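Long-range contact in benzoylformate Decarboxylase (Polynucleobacter necessarius, PDB 4K9Q), which probably decarboxylates benzoylformate, using thiamine diphosphate and magnesium, as expected of a thiamine diphosphate-dependent lyase: residues G22-E28 against N68-G72. Sequence-based numbering, arbitrary orientation.
Sequences GNPGSTE and NIHTG. With TPP (thiamine diphosphate), chain D.
E28 and H70 offer a worked example of how a buried carboxylate orients an imidazole beside a cofactor. The glutamate CB lies 3.4 Å from N68 OD1, in an amide whose ND2 is bonded to T95. CG passes 3.5 Å from I69 O, and a bend at chi2 (67°) turns the chain there, bringing CD to the edge of the H70 ring. OE1 accepts a hydrogen bond from H70 ND1 (2.8 Å) on its syn lone pair, close to the ring plane, although carboxylate and ring planes stand 80° apart. OE2 takes weak bonds from T71 N (3.5 Å) and from G97 N, and the T27 hydroxyl donates to it from above the carboxylate plane. Replacing E28 with an alanine would probably leave H70 ND1 without its carboxylate partner and the imidazole freer to turn. T71 CG2 sits 3.5 Å above one ring face; C7' of thiamine diphosphate lies over the other, and H70 CD2 comes within 3.3 Å of the pyrimidine atom C4'. Behind this, N23 N bonds to N68 O (3.2 Å), continuing the parallel pairing of strands 19-22 and 66-69, while a water joins N23 O to H70 N. Loops at strand ends thus line the aminopyrimidine side of the cofactor, and the second subunit supplies further cofactor bonds through S431, G460 and I461: the intersubunit active site of thiamine diphosphate enzymes.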
loop_
_atom_site.group_PDB
_atom_site.type_symbol
_atom_site.label_atom_id
_atom_site.label_comp_id
_atom_site.label_asym_id
_atom_site.label_seq_id
_atom_site.Cartn_x
_atom_site.Cartn_y
_atom_site.Cartn_z
ATOM N N GLY A 22 -21.448 -13.222 -11.057
ATOM C CA GLY A 22 -21.689 -12.298 -9.962
ATOM C C GLY A 22 -22.371 -12.903 -8.752
ATOM O O GLY A 22 -22.937 -13.999 -8.795
ATOM N N ASN A 23 -22.283 -12.169 -7.657
ATOM C CA ASN A 23 -23.172 -12.352 -6.526
ATOM C C ASN A 23 -23.622 -10.939 -6.166
ATOM O O ASN A 23 -22.790 -10.089 -5.809
ATOM C CB ASN A 23 -22.445 -13.027 -5.368
ATOM C CG ASN A 23 -23.332 -13.175 -4.142
ATOM O OD1 ASN A 23 -23.274 -12.361 -3.218
ATOM N ND2 ASN A 23 -24.160 -14.215 -4.133
ATOM N N PRO A 24 -24.922 -10.653 -6.322
ATOM C CA PRO A 24 -25.385 -9.264 -6.295
ATOM C C PRO A 24 -25.502 -8.660 -4.891
ATOM O O PRO A 24 -25.609 -9.385 -3.904
ATOM C CB PRO A 24 -26.769 -9.355 -6.954
ATOM C CG PRO A 24 -27.251 -10.719 -6.596
ATOM C CD PRO A 24 -26.017 -11.595 -6.632
ATOM N N GLY A 25 -25.469 -7.328 -4.826
ATOM C CA GLY A 25 -25.727 -6.586 -3.605
ATOM C C GLY A 25 -26.355 -5.259 -3.991
ATOM O O GLY A 25 -26.499 -4.964 -5.176
ATOM N N SER A 26 -26.719 -4.449 -2.998
ATOM C CA SER A 26 -27.443 -3.213 -3.253
ATOM C C SER A 26 -26.638 -2.253 -4.118
ATOM O O SER A 26 -27.197 -1.549 -4.959
ATOM C CB SER A 26 -27.832 -2.527 -1.940
ATOM O OG SER A 26 -26.687 -2.059 -1.256
ATOM N N THR A 27 -25.324 -2.236 -3.911
ATOM C CA THR A 27 -24.448 -1.294 -4.610
ATOM C C THR A 27 -24.157 -1.696 -6.060
ATOM O O THR A 27 -23.526 -0.937 -6.804
ATOM C CB THR A 27 -23.120 -1.111 -3.842
ATOM O OG1 THR A 27 -22.566 -2.399 -3.547
ATOM C CG2 THR A 27 -23.370 -0.383 -2.539
ATOM N N GLU A 28 -24.637 -2.875 -6.462
ATOM C CA GLU A 28 -24.491 -3.349 -7.838
ATOM C C GLU A 28 -25.809 -3.282 -8.623
ATOM O O GLU A 28 -25.831 -3.497 -9.831
ATOM C CB GLU A 28 -23.977 -4.789 -7.858
ATOM C CG GLU A 28 -22.568 -4.968 -7.280
ATOM C CD GLU A 28 -22.503 -4.697 -5.782
ATOM O OE1 GLU A 28 -23.315 -5.283 -5.045
ATOM O OE2 GLU A 28 -21.641 -3.905 -5.335
ATOM N N ASN A 68 -18.695 -9.422 -10.982
ATOM C CA ASN A 68 -19.402 -8.317 -10.337
ATOM C C ASN A 68 -19.775 -8.758 -8.930
ATOM O O ASN A 68 -20.613 -9.647 -8.752
ATOM C CB ASN A 68 -20.648 -7.928 -11.139
ATOM C CG ASN A 68 -21.328 -6.672 -10.607
ATOM O OD1 ASN A 68 -22.530 -6.681 -10.327
ATOM N ND2 ASN A 68 -20.570 -5.582 -10.483
ATOM N N ILE A 69 -19.128 -8.158 -7.934
ATOM C CA ILE A 69 -19.360 -8.536 -6.549
ATOM C C ILE A 69 -19.627 -7.322 -5.670
ATOM O O ILE A 69 -19.526 -6.175 -6.122
ATOM C CB ILE A 69 -18.212 -9.405 -6.003
ATOM C CG1 ILE A 69 -16.876 -8.653 -6.071
ATOM C CG2 ILE A 69 -18.137 -10.732 -6.770
ATOM C CD1 ILE A 69 -15.674 -9.555 -5.777
ATOM N N HIS A 70 -19.977 -7.582 -4.417
ATOM C CA HIS A 70 -20.588 -6.558 -3.582
ATOM C C HIS A 70 -19.584 -5.876 -2.667
ATOM O O HIS A 70 -19.274 -6.382 -1.595
ATOM C CB HIS A 70 -21.698 -7.167 -2.734
ATOM C CG HIS A 70 -22.373 -6.184 -1.825
ATOM N ND1 HIS A 70 -22.984 -5.037 -2.287
ATOM C CD2 HIS A 70 -22.538 -6.186 -0.481
ATOM C CE1 HIS A 70 -23.502 -4.377 -1.266
ATOM N NE2 HIS A 70 -23.254 -5.059 -0.161
ATOM N N THR A 71 -19.116 -4.708 -3.094
ATOM C CA THR A 71 -18.251 -3.849 -2.289
ATOM C C THR A 71 -17.106 -4.610 -1.579
ATOM O O THR A 71 -16.577 -5.587 -2.123
ATOM C CB THR A 71 -19.105 -2.911 -1.378
ATOM O OG1 THR A 71 -18.268 -1.947 -0.723
ATOM C CG2 THR A 71 -19.935 -3.690 -0.344
ATOM N N GLY A 72 -16.674 -4.142 -0.413
ATOM C CA GLY A 72 -15.529 -4.739 0.263
ATOM C C GLY A 72 -15.833 -6.124 0.802
ATOM O O GLY A 72 -14.945 -6.977 0.888
HETATM N "N1'" TPP D . -22.217 -10.719 -0.491
HETATM C "C2'" TPP D . -21.724 -10.476 0.782
HETATM C CM2 TPP D . -20.490 -11.179 1.264
HETATM N "N3'" TPP D . -22.347 -9.572 1.622
HETATM C "C4'" TPP D . -23.473 -8.910 1.199
HETATM N "N4'" TPP D . -24.059 -8.030 2.007
HETATM C "C5'" TPP D . -23.998 -9.175 -0.067
HETATM C "C6'" TPP D . -23.362 -10.069 -0.926
HETATM C "C7'" TPP D . -25.232 -8.446 -0.533
HETATM N N3 TPP D . -26.494 -8.820 0.092
HETATM C C2 TPP D . -27.125 -8.095 1.090
HETATM S S1 TPP D . -28.527 -8.721 1.574
HETATM C C5 TPP D . -28.392 -9.938 0.519
HETATM C C4 TPP D . -27.241 -9.899 -0.262
HETATM C CM4 TPP D . -26.858 -10.903 -1.320
HETATM C C6 TPP D . -29.528 -10.922 0.489
HETATM C C7 TPP D . -29.755 -11.692 1.780
HETATM O O7 TPP D . -30.669 -12.709 1.438
HETATM P PA TPP D . -31.257 -13.719 2.542
HETATM O O1A TPP D . -30.146 -14.131 3.464
HETATM O O2A TPP D . -31.884 -14.904 1.879
HETATM O O3A TPP D . -32.243 -12.805 3.423
HETATM P PB TPP D . -33.676 -12.199 3.015
HETATM O O1B TPP D . -33.425 -10.799 2.555
HETATM O O2B TPP D . -34.507 -12.217 4.278
HETATM O O3B TPP D . -34.302 -12.987 1.910
HETATM O O HOH W 1 -20.831 -10.152 -3.850
#